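Local coordinates for VP5 (Halorubrum pleomorphic virus 6, PDB 6QGL), which is a viral envelope protein that probably drives fusion of the viral and host membranes, at residues Y80-I85 and N105-S110; P154-L159 and H188-D193; L183-H188 and V201-P206; G370-T375 and Y411-D416. All coordinates share one frame; numbering follows the deposited sequence.

In the fold
Contacts 1, 2 and 3 all fall in the N-terminal envelope-protein region, whereas contact 4 belongs to the beta-rich part later in the chain. Contacts 2 and 3 form one unit: their centres are about 16 Å apart, they share His188 near the end of strand 180-189, and contact 2 fastens a loop to the end of the hairpin that contact 3 zips together. Contact 1, between two long helices, lies about 32 Å from contact 3, centre to centre, and does not touch it. Contact 4 is remote from the others, its centre about 61 Å from that of contact 1 and on the opposite side of the chain's centre.

Contact 1 (Y80-I85 and N105-S110); sequences YTEAKI and NSAIDS
Ala83 and Ala107 meet where helices 73-92 and 97-140 run close together, with the CA atom of Ala83 4.1 Å from the CB atom of Ala107. The two methyls are offset from each other. That of Ala107 slots against the backbone of the partner helix, while Ala83 CB points past it to the flank of Ile108, resting 3.8 Å from Ile108 CG1. Ile108 starts out along the side of its helix, yet with CG1 anti to the carbonyl carbon (chi1 -53°) the CG1-CD1 branch swings back to the interface. On the other side of Ala107 lies Glu82. Its CG is anti to the backbone N (chi1 -156°) and the chain stays extended beyond it, so that the aliphatic part passes over the Ala107 methyl, CG lying 4.1 Å from Ala107 CB, and the carboxylate ends beside the Ala107 carbonyl. No hydrogen bond joins the two segments there. Ala107 O is instead gripped from within its own helix by Ser110 OG, 2.8 Å away, which occupies the crowded position between backbone N and carbonyl carbon and donates from above the carbonyl plane. Small residues thus let the segment axes approach to 8.0 Å at an angle of 147°, roughly antiparallel, as in a helical hairpin with a short connection. Helix 229-257 closes one side, where Ile250 packs on both Ala83 and Ile108; helix 480-496 lies against Thr81, Lys84 and Ile85 on the first helix.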
loop_
_atom_site.group_PDB
_atom_site.type_symbol
_atom_site.label_atom_id
_atom_site.label_comp_id
_atom_site.label_asym_id
_atom_site.label_seq_id
_atom_site.Cartn_x
_atom_site.Cartn_y
_atom_site.Cartn_z
ATOM N N TYR A 80 18.902 5.621 -11.228
ATOM C CA TYR A 80 20.276 6.121 -11.326
ATOM C C TYR A 80 21.254 4.954 -11.315
ATOM O O TYR A 80 22.176 4.949 -12.128
ATOM C CB TYR A 80 20.622 7.068 -10.163
ATOM C CG TYR A 80 20.478 8.554 -10.424
ATOM C CD1 TYR A 80 21.236 9.188 -11.406
ATOM C CD2 TYR A 80 19.688 9.350 -9.601
ATOM C CE1 TYR A 80 21.135 10.562 -11.624
ATOM C CE2 TYR A 80 19.590 10.725 -9.798
ATOM C CZ TYR A 80 20.314 11.328 -10.811
ATOM O OH TYR A 80 20.207 12.683 -10.997
ATOM N N THR A 81 21.058 3.968 -10.397
ATOM C CA THR A 81 21.920 2.782 -10.276
ATOM C C THR A 81 21.990 2.069 -11.621
ATOM O O THR A 81 23.076 1.912 -12.179
ATOM C CB THR A 81 21.418 1.815 -9.176
ATOM O OG1 THR A 81 21.203 2.517 -7.955
ATOM C CG2 THR A 81 22.375 0.651 -8.929
ATOM N N GLU A 82 20.816 1.713 -12.162
ATOM C CA GLU A 82 20.660 0.973 -13.410
ATOM C C GLU A 82 21.249 1.689 -14.627
ATOM O O GLU A 82 21.956 1.056 -15.412
ATOM C CB GLU A 82 19.190 0.600 -13.639
ATOM C CG GLU A 82 19.006 -0.608 -14.552
ATOM C CD GLU A 82 17.633 -0.803 -15.174
ATOM O OE1 GLU A 82 16.645 -0.255 -14.635
ATOM O OE2 GLU A 82 17.543 -1.525 -16.195
ATOM N N ALA A 83 20.983 3.000 -14.766
ATOM C CA ALA A 83 21.491 3.808 -15.875
ATOM C C ALA A 83 22.996 4.040 -15.805
ATOM O O ALA A 83 23.654 4.009 -16.847
ATOM C CB ALA A 83 20.770 5.128 -15.930
ATOM N N LYS A 84 23.539 4.281 -14.590
ATOM C CA LYS A 84 24.976 4.505 -14.393
ATOM C C LYS A 84 25.781 3.278 -14.756
ATOM O O LYS A 84 26.794 3.413 -15.432
ATOM C CB LYS A 84 25.297 4.953 -12.969
ATOM C CG LYS A 84 25.193 6.431 -12.817
ATOM C CD LYS A 84 25.295 6.812 -11.360
ATOM C CE LYS A 84 25.001 8.279 -11.178
ATOM N NZ LYS A 84 25.249 8.725 -9.792
ATOM N N ILE A 85 25.306 2.080 -14.357
ATOM C CA ILE A 85 25.929 0.787 -14.683
ATOM C C ILE A 85 26.002 0.619 -16.209
ATOM O O ILE A 85 27.078 0.333 -16.732
ATOM C CB ILE A 85 25.202 -0.393 -13.969
ATOM C CG1 ILE A 85 25.462 -0.340 -12.450
ATOM C CG2 ILE A 85 25.591 -1.764 -14.563
ATOM C CD1 ILE A 85 24.481 -1.064 -11.608
ATOM N N ASN A 105 19.935 5.700 -21.049
ATOM C CA ASN A 105 18.532 6.046 -21.266
ATOM C C ASN A 105 17.684 4.850 -21.655
ATOM O O ASN A 105 16.491 4.858 -21.353
ATOM C CB ASN A 105 18.373 7.197 -22.252
ATOM C CG ASN A 105 18.898 8.515 -21.744
ATOM O OD1 ASN A 105 18.547 8.989 -20.653
ATOM N ND2 ASN A 105 19.735 9.144 -22.546
ATOM N N SER A 106 18.287 3.807 -22.279
ATOM C CA SER A 106 17.564 2.575 -22.617
ATOM C C SER A 106 17.214 1.836 -21.327
ATOM O O SER A 106 16.155 1.215 -21.249
ATOM C CB SER A 106 18.382 1.679 -23.537
ATOM O OG SER A 106 18.508 2.258 -24.825
ATOM N N ALA A 107 18.088 1.938 -20.301
ATOM C CA ALA A 107 17.864 1.351 -18.983
ATOM C C ALA A 107 16.720 2.092 -18.285
ATOM O O ALA A 107 15.824 1.434 -17.751
ATOM C CB ALA A 107 19.132 1.419 -18.151
ATOM N N ILE A 108 16.716 3.447 -18.344
ATOM C CA ILE A 108 15.655 4.289 -17.776
ATOM C C ILE A 108 14.329 3.986 -18.490
ATOM O O ILE A 108 13.322 3.801 -17.814
ATOM C CB ILE A 108 15.989 5.823 -17.784
ATOM C CG1 ILE A 108 17.350 6.116 -17.118
ATOM C CG2 ILE A 108 14.877 6.641 -17.083
ATOM C CD1 ILE A 108 18.017 7.403 -17.591
ATOM N N ASP A 109 14.342 3.893 -19.838
ATOM C CA ASP A 109 13.144 3.608 -20.639
ATOM C C ASP A 109 12.446 2.327 -20.212
ATOM O O ASP A 109 11.242 2.356 -19.992
ATOM C CB ASP A 109 13.464 3.574 -22.147
ATOM C CG ASP A 109 13.805 4.910 -22.773
ATOM O OD1 ASP A 109 13.553 5.931 -22.152
ATOM O OD2 ASP A 109 14.308 4.922 -23.897
ATOM N N SER A 110 13.202 1.225 -20.054
ATOM C CA SER A 110 12.657 -0.060 -19.622
ATOM C C SER A 110 12.153 0.004 -18.181
ATOM O O SER A 110 11.118 -0.588 -17.884
ATOM C CB SER A 110 13.692 -1.166 -19.768
ATOM O OG SER A 110 14.793 -0.923 -18.914
#

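Contact 2 (P154-L159 and H188-D193); sequences PRFGNL and HNTGWD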
loop_
_atom_site.group_PDB
_atom_site.type_symbol
_atom_site.label_atom_id
_atom_site.label_comp_id
_atom_site.label_asym_id
_atom_site.label_seq_id
_atom_site.Cartn_x
_atom_site.Cartn_y
_atom_site.Cartn_z
ATOM N N PRO A 154 -26.353 12.120 -8.289
ATOM C CA PRO A 154 -26.717 10.833 -8.901
ATOM C C PRO A 154 -28.195 10.692 -9.278
ATOM O O PRO A 154 -28.911 9.846 -8.732
ATOM C CB PRO A 154 -26.264 9.822 -7.849
ATOM C CG PRO A 154 -26.449 10.536 -6.558
ATOM C CD PRO A 154 -26.225 11.997 -6.821
ATOM N N ARG A 155 -28.642 11.511 -10.245
ATOM C CA ARG A 155 -30.015 11.518 -10.754
ATOM C C ARG A 155 -30.015 10.884 -12.151
ATOM O O ARG A 155 -29.551 11.505 -13.108
ATOM C CB ARG A 155 -30.569 12.953 -10.768
ATOM C CG ARG A 155 -30.822 13.511 -9.374
ATOM C CD ARG A 155 -31.651 14.776 -9.423
ATOM N NE ARG A 155 -30.831 15.973 -9.613
ATOM C CZ ARG A 155 -31.317 17.188 -9.849
ATOM N NH1 ARG A 155 -32.627 17.378 -9.952
ATOM N NH2 ARG A 155 -30.497 18.219 -9.998
ATOM N N PHE A 156 -30.475 9.624 -12.255
ATOM C CA PHE A 156 -30.436 8.862 -13.512
ATOM C C PHE A 156 -31.795 8.715 -14.216
ATOM O O PHE A 156 -31.993 7.782 -15.001
ATOM C CB PHE A 156 -29.779 7.492 -13.272
ATOM C CG PHE A 156 -28.366 7.586 -12.745
ATOM C CD1 PHE A 156 -28.109 7.512 -11.383
ATOM C CD2 PHE A 156 -27.297 7.783 -13.610
ATOM C CE1 PHE A 156 -26.806 7.614 -10.896
ATOM C CE2 PHE A 156 -25.994 7.891 -13.120
ATOM C CZ PHE A 156 -25.758 7.804 -11.767
ATOM N N GLY A 157 -32.673 9.684 -13.976
ATOM C CA GLY A 157 -34.031 9.746 -14.499
ATOM C C GLY A 157 -34.193 9.743 -16.006
ATOM O O GLY A 157 -35.204 9.247 -16.490
ATOM N N ASN A 158 -33.224 10.308 -16.752
ATOM C CA ASN A 158 -33.254 10.395 -18.219
ATOM C C ASN A 158 -32.323 9.366 -18.917
ATOM O O ASN A 158 -32.206 9.368 -20.146
ATOM C CB ASN A 158 -32.967 11.838 -18.676
ATOM C CG ASN A 158 -33.227 12.131 -20.137
ATOM O OD1 ASN A 158 -34.309 11.875 -20.674
ATOM N ND2 ASN A 158 -32.235 12.684 -20.813
ATOM N N LEU A 159 -31.704 8.461 -18.142
ATOM C CA LEU A 159 -30.811 7.437 -18.689
ATOM C C LEU A 159 -31.587 6.198 -19.148
ATOM O O LEU A 159 -32.298 5.594 -18.349
ATOM C CB LEU A 159 -29.726 7.060 -17.657
ATOM C CG LEU A 159 -28.668 6.052 -18.099
ATOM C CD1 LEU A 159 -27.675 6.676 -19.065
ATOM C CD2 LEU A 159 -27.948 5.495 -16.911
ATOM N N HIS A 188 -18.198 9.646 -17.128
ATOM C CA HIS A 188 -19.472 9.385 -16.461
ATOM C C HIS A 188 -20.450 10.511 -16.760
ATOM O O HIS A 188 -20.150 11.673 -16.491
ATOM C CB HIS A 188 -19.280 9.222 -14.940
ATOM C CG HIS A 188 -20.554 8.999 -14.183
ATOM N ND1 HIS A 188 -21.107 7.740 -14.060
ATOM C CD2 HIS A 188 -21.345 9.888 -13.538
ATOM C CE1 HIS A 188 -22.212 7.902 -13.351
ATOM N NE2 HIS A 188 -22.394 9.175 -13.009
ATOM N N ASN A 189 -21.619 10.154 -17.312
ATOM C CA ASN A 189 -22.709 11.081 -17.617
ATOM C C ASN A 189 -24.012 10.502 -17.066
ATOM O O ASN A 189 -24.367 9.370 -17.406
ATOM C CB ASN A 189 -22.821 11.354 -19.125
ATOM C CG ASN A 189 -23.783 12.469 -19.472
ATOM O OD1 ASN A 189 -23.945 13.444 -18.730
ATOM N ND2 ASN A 189 -24.441 12.357 -20.614
ATOM N N THR A 190 -24.723 11.282 -16.229
ATOM C CA THR A 190 -25.986 10.876 -15.597
ATOM C C THR A 190 -27.142 10.703 -16.603
ATOM O O THR A 190 -28.116 10.015 -16.291
ATOM C CB THR A 190 -26.359 11.810 -14.442
ATOM O OG1 THR A 190 -26.505 13.140 -14.937
ATOM C CG2 THR A 190 -25.345 11.766 -13.298
ATOM N N GLY A 191 -27.019 11.302 -17.790
ATOM C CA GLY A 191 -27.998 11.142 -18.859
ATOM C C GLY A 191 -28.810 12.347 -19.291
ATOM O O GLY A 191 -29.502 12.269 -20.310
ATOM N N TRP A 192 -28.765 13.454 -18.527
ATOM C CA TRP A 192 -29.509 14.679 -18.852
ATOM C C TRP A 192 -28.842 15.430 -20.004
ATOM O O TRP A 192 -27.662 15.210 -20.278
ATOM C CB TRP A 192 -29.626 15.596 -17.623
ATOM C CG TRP A 192 -30.142 14.908 -16.396
ATOM C CD1 TRP A 192 -29.402 14.401 -15.373
ATOM C CD2 TRP A 192 -31.509 14.607 -16.091
ATOM N NE1 TRP A 192 -30.222 13.827 -14.433
ATOM C CE2 TRP A 192 -31.521 13.930 -14.851
ATOM C CE3 TRP A 192 -32.732 14.859 -16.735
ATOM C CZ2 TRP A 192 -32.705 13.498 -14.244
ATOM C CZ3 TRP A 192 -33.904 14.420 -16.138
ATOM C CH2 TRP A 192 -33.884 13.750 -14.908
ATOM N N ASP A 193 -29.591 16.311 -20.679
ATOM C CA ASP A 193 -29.043 17.110 -21.766
ATOM C C ASP A 193 -28.323 18.319 -21.207
ATOM O O ASP A 193 -28.670 18.803 -20.124
ATOM C CB ASP A 193 -30.152 17.564 -22.739
ATOM C CG ASP A 193 -30.810 16.450 -23.540
ATOM O OD1 ASP A 193 -30.135 15.430 -23.814
ATOM O OD2 ASP A 193 -31.998 16.604 -23.907
HETATM O O HOH W 1 -29.323 9.939 -21.955
#
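Trp192 lays its indole across the beta carbon of Asn158, which sits over one face of the six-membered ring, 4.0 Å from CB to the centroid, in a CH-pi contact offset toward the rim. At the five-membered end of the same indole, NE1 donates to Arg155 O at 2.8 Å. The bond is bent, 131° at the hydrogen, and the donor stands above the carbonyl plane. Arg155 adds its CB beside NE1, while its guanidinium turns away to a salt bridge with Asp153. Asn158, with CG anti to its backbone N, sends ND2 to Gly191 O, 2.8 Å away, so one residue meets both the tryptophan ring and the backbone just before it. The loop segment ends in a type I beta turn from Phe156 to Leu159, closed by Leu159 N and Phe156 O, and it docks on the chain leaving strand 180-189. Gly191, at positive phi, brings its bare CA within 4.7 Å of Leu159 CA. A water donates to Gly191 O, giving that carbonyl a second partner. Nearer the strand, Phe156 and His188 meet rim to rim with planes 82° apart, Phe156 CE2 lying 3.8 Å from His188 CE1. Thr190 fills in next to them, its CG2 3.9 Å from Phe156 CE2. His188 ND1 is hydrogen-bonded to Asn166 OD1, and Phe151 stacks on the imidazole.

Contact 3 (L183-H188 and V201-P206); sequences LLTFRH and VVEYNP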
loop_
_atom_site.group_PDB
_atom_site.type_symbol
_atom_site.label_atom_id
_atom_site.label_comp_id
_atom_site.label_asym_id
_atom_site.label_seq_id
_atom_site.Cartn_x
_atom_site.Cartn_y
_atom_site.Cartn_z
ATOM N N LEU A 183 -4.411 3.400 -21.725
ATOM C CA LEU A 183 -4.879 3.894 -20.435
ATOM C C LEU A 183 -6.376 4.145 -20.600
ATOM O O LEU A 183 -6.799 4.692 -21.622
ATOM C CB LEU A 183 -4.139 5.193 -20.049
ATOM C CG LEU A 183 -4.640 5.979 -18.822
ATOM C CD1 LEU A 183 -4.255 5.294 -17.519
ATOM C CD2 LEU A 183 -4.114 7.393 -18.837
ATOM N N LEU A 184 -7.180 3.709 -19.625
ATOM C CA LEU A 184 -8.622 3.908 -19.709
ATOM C C LEU A 184 -9.010 5.224 -19.064
ATOM O O LEU A 184 -8.705 5.456 -17.895
ATOM C CB LEU A 184 -9.408 2.731 -19.097
ATOM C CG LEU A 184 -9.198 1.341 -19.716
ATOM C CD1 LEU A 184 -9.882 0.278 -18.895
ATOM C CD2 LEU A 184 -9.683 1.280 -21.160
ATOM N N THR A 185 -9.630 6.109 -19.848
ATOM C CA THR A 185 -10.122 7.387 -19.363
ATOM C C THR A 185 -11.560 7.153 -18.940
ATOM O O THR A 185 -12.385 6.706 -19.745
ATOM C CB THR A 185 -9.934 8.489 -20.408
ATOM O OG1 THR A 185 -8.536 8.692 -20.577
ATOM C CG2 THR A 185 -10.584 9.808 -19.999
ATOM N N PHE A 186 -11.843 7.409 -17.662
ATOM C CA PHE A 186 -13.170 7.214 -17.110
ATOM C C PHE A 186 -14.077 8.408 -17.370
ATOM O O PHE A 186 -13.837 9.490 -16.837
ATOM C CB PHE A 186 -13.098 6.892 -15.605
ATOM C CG PHE A 186 -14.459 6.701 -14.986
ATOM C CD1 PHE A 186 -15.138 5.494 -15.116
ATOM C CD2 PHE A 186 -15.082 7.738 -14.307
ATOM C CE1 PHE A 186 -16.413 5.330 -14.573
ATOM C CE2 PHE A 186 -16.359 7.576 -13.779
ATOM C CZ PHE A 186 -17.015 6.371 -13.908
ATOM N N ARG A 187 -15.143 8.193 -18.154
ATOM C CA ARG A 187 -16.171 9.194 -18.431
ATOM C C ARG A 187 -17.468 8.721 -17.774
ATOM O O ARG A 187 -17.782 7.533 -17.834
ATOM C CB ARG A 187 -16.355 9.414 -19.949
ATOM C CG ARG A 187 -17.449 10.427 -20.308
ATOM C CD ARG A 187 -17.392 10.843 -21.762
ATOM N NE ARG A 187 -18.492 11.742 -22.122
ATOM C CZ ARG A 187 -18.473 13.066 -21.986
ATOM N NH1 ARG A 187 -19.522 13.791 -22.343
ATOM N NH2 ARG A 187 -17.406 13.673 -21.480
ATOM N N HIS A 188 -18.198 9.646 -17.128
ATOM C CA HIS A 188 -19.472 9.385 -16.461
ATOM C C HIS A 188 -20.450 10.511 -16.760
ATOM O O HIS A 188 -20.150 11.673 -16.491
ATOM C CB HIS A 188 -19.280 9.222 -14.940
ATOM C CG HIS A 188 -20.554 8.999 -14.183
ATOM N ND1 HIS A 188 -21.107 7.740 -14.060
ATOM C CD2 HIS A 188 -21.345 9.888 -13.538
ATOM C CE1 HIS A 188 -22.212 7.902 -13.351
ATOM N NE2 HIS A 188 -22.394 9.175 -13.009
ATOM N N VAL A 201 -21.547 15.587 -15.607
ATOM C CA VAL A 201 -20.569 14.839 -16.396
ATOM C C VAL A 201 -19.155 15.016 -15.820
ATOM O O VAL A 201 -18.776 16.121 -15.428
ATOM C CB VAL A 201 -20.654 15.137 -17.927
ATOM C CG1 VAL A 201 -20.351 16.598 -18.244
ATOM C CG2 VAL A 201 -19.750 14.211 -18.744
ATOM N N VAL A 202 -18.408 13.906 -15.728
ATOM C CA VAL A 202 -17.022 13.868 -15.274
ATOM C C VAL A 202 -16.217 12.972 -16.222
ATOM O O VAL A 202 -16.725 11.954 -16.689
ATOM C CB VAL A 202 -16.849 13.512 -13.767
ATOM C CG1 VAL A 202 -17.008 12.016 -13.494
ATOM C CG2 VAL A 202 -15.518 14.028 -13.223
ATOM N N GLU A 203 -14.996 13.391 -16.555
ATOM C CA GLU A 203 -14.090 12.642 -17.419
ATOM C C GLU A 203 -12.678 12.889 -16.936
ATOM O O GLU A 203 -12.234 14.038 -16.936
ATOM C CB GLU A 203 -14.261 13.027 -18.899
ATOM C CG GLU A 203 -13.530 12.082 -19.840
ATOM C CD GLU A 203 -13.673 12.345 -21.327
ATOM O OE1 GLU A 203 -14.737 12.846 -21.755
ATOM O OE2 GLU A 203 -12.717 12.026 -22.070
ATOM N N TYR A 204 -11.992 11.827 -16.475
ATOM C CA TYR A 204 -10.631 11.923 -15.945
ATOM C C TYR A 204 -9.872 10.587 -15.944
ATOM O O TYR A 204 -10.437 9.536 -16.256
ATOM C CB TYR A 204 -10.637 12.564 -14.533
ATOM C CG TYR A 204 -11.243 11.708 -13.443
ATOM C CD1 TYR A 204 -12.623 11.601 -13.296
ATOM C CD2 TYR A 204 -10.438 11.069 -12.503
ATOM C CE1 TYR A 204 -13.185 10.829 -12.284
ATOM C CE2 TYR A 204 -10.988 10.300 -11.482
ATOM C CZ TYR A 204 -12.361 10.181 -11.378
ATOM O OH TYR A 204 -12.893 9.421 -10.367
ATOM N N ASN A 205 -8.581 10.656 -15.596
ATOM C CA ASN A 205 -7.633 9.547 -15.473
ATOM C C ASN A 205 -6.497 10.017 -14.537
ATOM O O ASN A 205 -6.539 11.183 -14.135
ATOM C CB ASN A 205 -7.109 9.113 -16.864
ATOM C CG ASN A 205 -6.493 10.196 -17.719
ATOM O OD1 ASN A 205 -5.764 11.074 -17.252
ATOM N ND2 ASN A 205 -6.752 10.138 -19.013
ATOM N N PRO A 206 -5.469 9.201 -14.175
ATOM C CA PRO A 206 -4.411 9.722 -13.290
ATOM C C PRO A 206 -3.631 10.923 -13.846
ATOM O O PRO A 206 -3.059 11.672 -13.060
ATOM C CB PRO A 206 -3.494 8.511 -13.083
ATOM C CG PRO A 206 -4.335 7.333 -13.378
ATOM C CD PRO A 206 -5.221 7.780 -14.498
#
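Arg187 and Glu203 both place CG anti to the backbone N (chi1 178° and -169°), and both chains run on extended, so they cross obliquely over the same face of the sheet. At the crossing, Arg187 NH2 makes a salt bridge to Glu203 OE1 at 2.8 Å, using the anti lone pair of the oxygen, with the guanidinium and carboxylate planes 83° apart. Val201 CG2 lies over one face of the guanidinium, 3.6 Å from Arg187 NH1. The other carboxylate oxygen, Glu203 OE2, pairs with Lys169 of strand 166-174, on the far side of strand 180-189, so the buried acid is held between two cations, which would be expected to favour its ionised form. Further along the pair of strands, Asn205, its CG in the crowded position, presents ND2 in the amide plane to Thr185 OG1 at 2.8 Å; that hydroxyl is also bonded to Thr171 OG1. On the opposite face, Phe186 and Tyr204 lie side by side and point the same way, Phe186 CD2 being 4.2 Å from Tyr204 CE1, and His188 CB packs 3.9 Å from Val202 CG1. The backbones form an antiparallel beta ladder: Phe186 with Tyr204 and His188 with Val202 are hydrogen-bonded pairs, and Arg187 with Glu203 is the non-hydrogen-bonded pair between them. The segments lie on the two middle strands of a four-stranded antiparallel sheet, flanked by strand 166-174 and strand 209-213, while Leu130 of helix 97-140 packs on Phe186 and Tyr120 of the same helix on Leu183.

Contact 4 (G370-T375 and Y411-D416); sequences GTITIT and YDASGD
Three backbone hydrogen bonds join the segments. Ile372 N reaches Tyr411 O at 2.9 Å, nearly straight at 169° and along the C=O axis, and Tyr411 N returns to Ile372 O at 3.0 Å. Beyond this hydrogen-bonded pair, and past the non-hydrogen-bonded pair of Thr371 with Asp412, Ala413 N donates to Gly370 O at 2.7 Å, where the antiparallel strands part. Gly370, at positive phi, lets its CA lie 3.6 Å from Ser414 OG. On the face of the sheet that carries Ile372 and Tyr411, Ile372 CD1 packs against Ala413 CB at 3.8 Å.

The next shell fixes the bend after strand 409-412. Asp412 OD1 accepts from Ser414 N, an Asx turn, and from Ser414 OG at 2.7 Å, using its anti lone pair for the first and its syn lone pair for the second. Tyr411 OH spans the same bend to Asp416 OD2, 2.7 Å away, which uses a syn lone pair. Val394 of strand 393-397 touches Ile372 and Asp416, tying this small three-stranded sheet to its neighbour. With two donors on one oxygen of Asp412 and a phenol hydroxyl on Asp416, both carboxylates are probably ionised, so that charge on the bend is met by hydrogen bonds within it.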
loop_
_atom_site.group_PDB
_atom_site.type_symbol
_atom_site.label_atom_id
_atom_site.label_comp_id
_atom_site.label_asym_id
_atom_site.label_seq_id
_atom_site.Cartn_x
_atom_site.Cartn_y
_atom_site.Cartn_z
ATOM N N GLY A 370 -26.222 -17.785 27.813
ATOM C CA GLY A 370 -25.066 -18.064 26.968
ATOM C C GLY A 370 -24.681 -16.956 26.009
ATOM O O GLY A 370 -23.687 -17.094 25.296
ATOM N N THR A 371 -25.436 -15.844 25.977
ATOM C CA THR A 371 -25.146 -14.744 25.049
ATOM C C THR A 371 -24.169 -13.728 25.651
ATOM O O THR A 371 -24.408 -13.201 26.740
ATOM C CB THR A 371 -26.443 -14.101 24.520
ATOM O OG1 THR A 371 -27.398 -15.124 24.246
ATOM C CG2 THR A 371 -26.219 -13.276 23.261
ATOM N N ILE A 372 -23.071 -13.463 24.924
ATOM C CA ILE A 372 -22.020 -12.498 25.269
ATOM C C ILE A 372 -22.208 -11.277 24.354
ATOM O O ILE A 372 -22.319 -11.444 23.140
ATOM C CB ILE A 372 -20.602 -13.129 25.095
ATOM C CG1 ILE A 372 -20.440 -14.409 25.941
ATOM C CG2 ILE A 372 -19.485 -12.115 25.391
ATOM C CD1 ILE A 372 -19.387 -15.361 25.425
ATOM N N THR A 373 -22.245 -10.061 24.930
ATOM C CA THR A 373 -22.421 -8.831 24.156
ATOM C C THR A 373 -21.215 -7.900 24.298
ATOM O O THR A 373 -20.726 -7.686 25.408
ATOM C CB THR A 373 -23.760 -8.140 24.497
ATOM O OG1 THR A 373 -24.800 -9.115 24.585
ATOM C CG2 THR A 373 -24.154 -7.076 23.476
ATOM N N ILE A 374 -20.749 -7.351 23.162
ATOM C CA ILE A 374 -19.633 -6.401 23.077
ATOM C C ILE A 374 -20.162 -5.038 22.592
ATOM O O ILE A 374 -21.142 -5.008 21.845
ATOM C CB ILE A 374 -18.442 -6.955 22.242
ATOM C CG1 ILE A 374 -18.852 -7.279 20.784
ATOM C CG2 ILE A 374 -17.823 -8.178 22.938
ATOM C CD1 ILE A 374 -17.715 -7.512 19.793
ATOM N N THR A 375 -19.552 -3.923 23.043
ATOM C CA THR A 375 -20.024 -2.567 22.712
ATOM C C THR A 375 -19.206 -1.864 21.599
ATOM O O THR A 375 -19.362 -0.655 21.392
ATOM C CB THR A 375 -20.120 -1.699 23.984
ATOM O OG1 THR A 375 -18.817 -1.507 24.534
ATOM C CG2 THR A 375 -21.053 -2.284 25.034
ATOM N N TYR A 411 -22.849 -12.905 20.548
ATOM C CA TYR A 411 -22.539 -14.292 20.191
ATOM C C TYR A 411 -23.158 -15.233 21.234
ATOM O O TYR A 411 -23.109 -14.934 22.427
ATOM C CB TYR A 411 -21.011 -14.518 20.066
ATOM C CG TYR A 411 -20.616 -15.967 19.858
ATOM C CD1 TYR A 411 -20.713 -16.565 18.605
ATOM C CD2 TYR A 411 -20.166 -16.747 20.921
ATOM C CE1 TYR A 411 -20.381 -17.906 18.414
ATOM C CE2 TYR A 411 -19.826 -18.087 20.741
ATOM C CZ TYR A 411 -19.938 -18.663 19.487
ATOM O OH TYR A 411 -19.605 -19.984 19.309
ATOM N N ASP A 412 -23.721 -16.370 20.778
ATOM C CA ASP A 412 -24.347 -17.389 21.625
ATOM C C ASP A 412 -23.344 -18.514 21.928
ATOM O O ASP A 412 -23.086 -19.376 21.080
ATOM C CB ASP A 412 -25.618 -17.939 20.949
ATOM C CG ASP A 412 -26.587 -18.675 21.856
ATOM O OD1 ASP A 412 -26.141 -19.231 22.883
ATOM O OD2 ASP A 412 -27.790 -18.713 21.529
ATOM N N ALA A 413 -22.779 -18.491 23.139
ATOM C CA ALA A 413 -21.779 -19.452 23.597
ATOM C C ALA A 413 -22.366 -20.589 24.442
ATOM O O ALA A 413 -21.651 -21.172 25.260
ATOM C CB ALA A 413 -20.677 -18.726 24.355
ATOM N N SER A 414 -23.650 -20.937 24.210
ATOM C CA SER A 414 -24.346 -22.013 24.930
ATOM C C SER A 414 -23.752 -23.408 24.691
ATOM O O SER A 414 -23.891 -24.288 25.545
ATOM C CB SER A 414 -25.834 -22.015 24.601
ATOM O OG SER A 414 -26.444 -20.823 25.063
ATOM N N GLY A 415 -23.112 -23.589 23.536
ATOM C CA GLY A 415 -22.470 -24.843 23.156
ATOM C C GLY A 415 -21.008 -24.915 23.551
ATOM O O GLY A 415 -20.431 -26.005 23.597
ATOM N N ASP A 416 -20.412 -23.748 23.857
ATOM C CA ASP A 416 -19.010 -23.592 24.239
ATOM C C ASP A 416 -18.773 -23.564 25.759
ATOM O O ASP A 416 -17.750 -24.078 26.215
ATOM C CB ASP A 416 -18.431 -22.326 23.595
ATOM C CG ASP A 416 -18.704 -22.194 22.106
ATOM O OD1 ASP A 416 -18.159 -23.006 21.327
ATOM O OD2 ASP A 416 -19.455 -21.270 21.721
#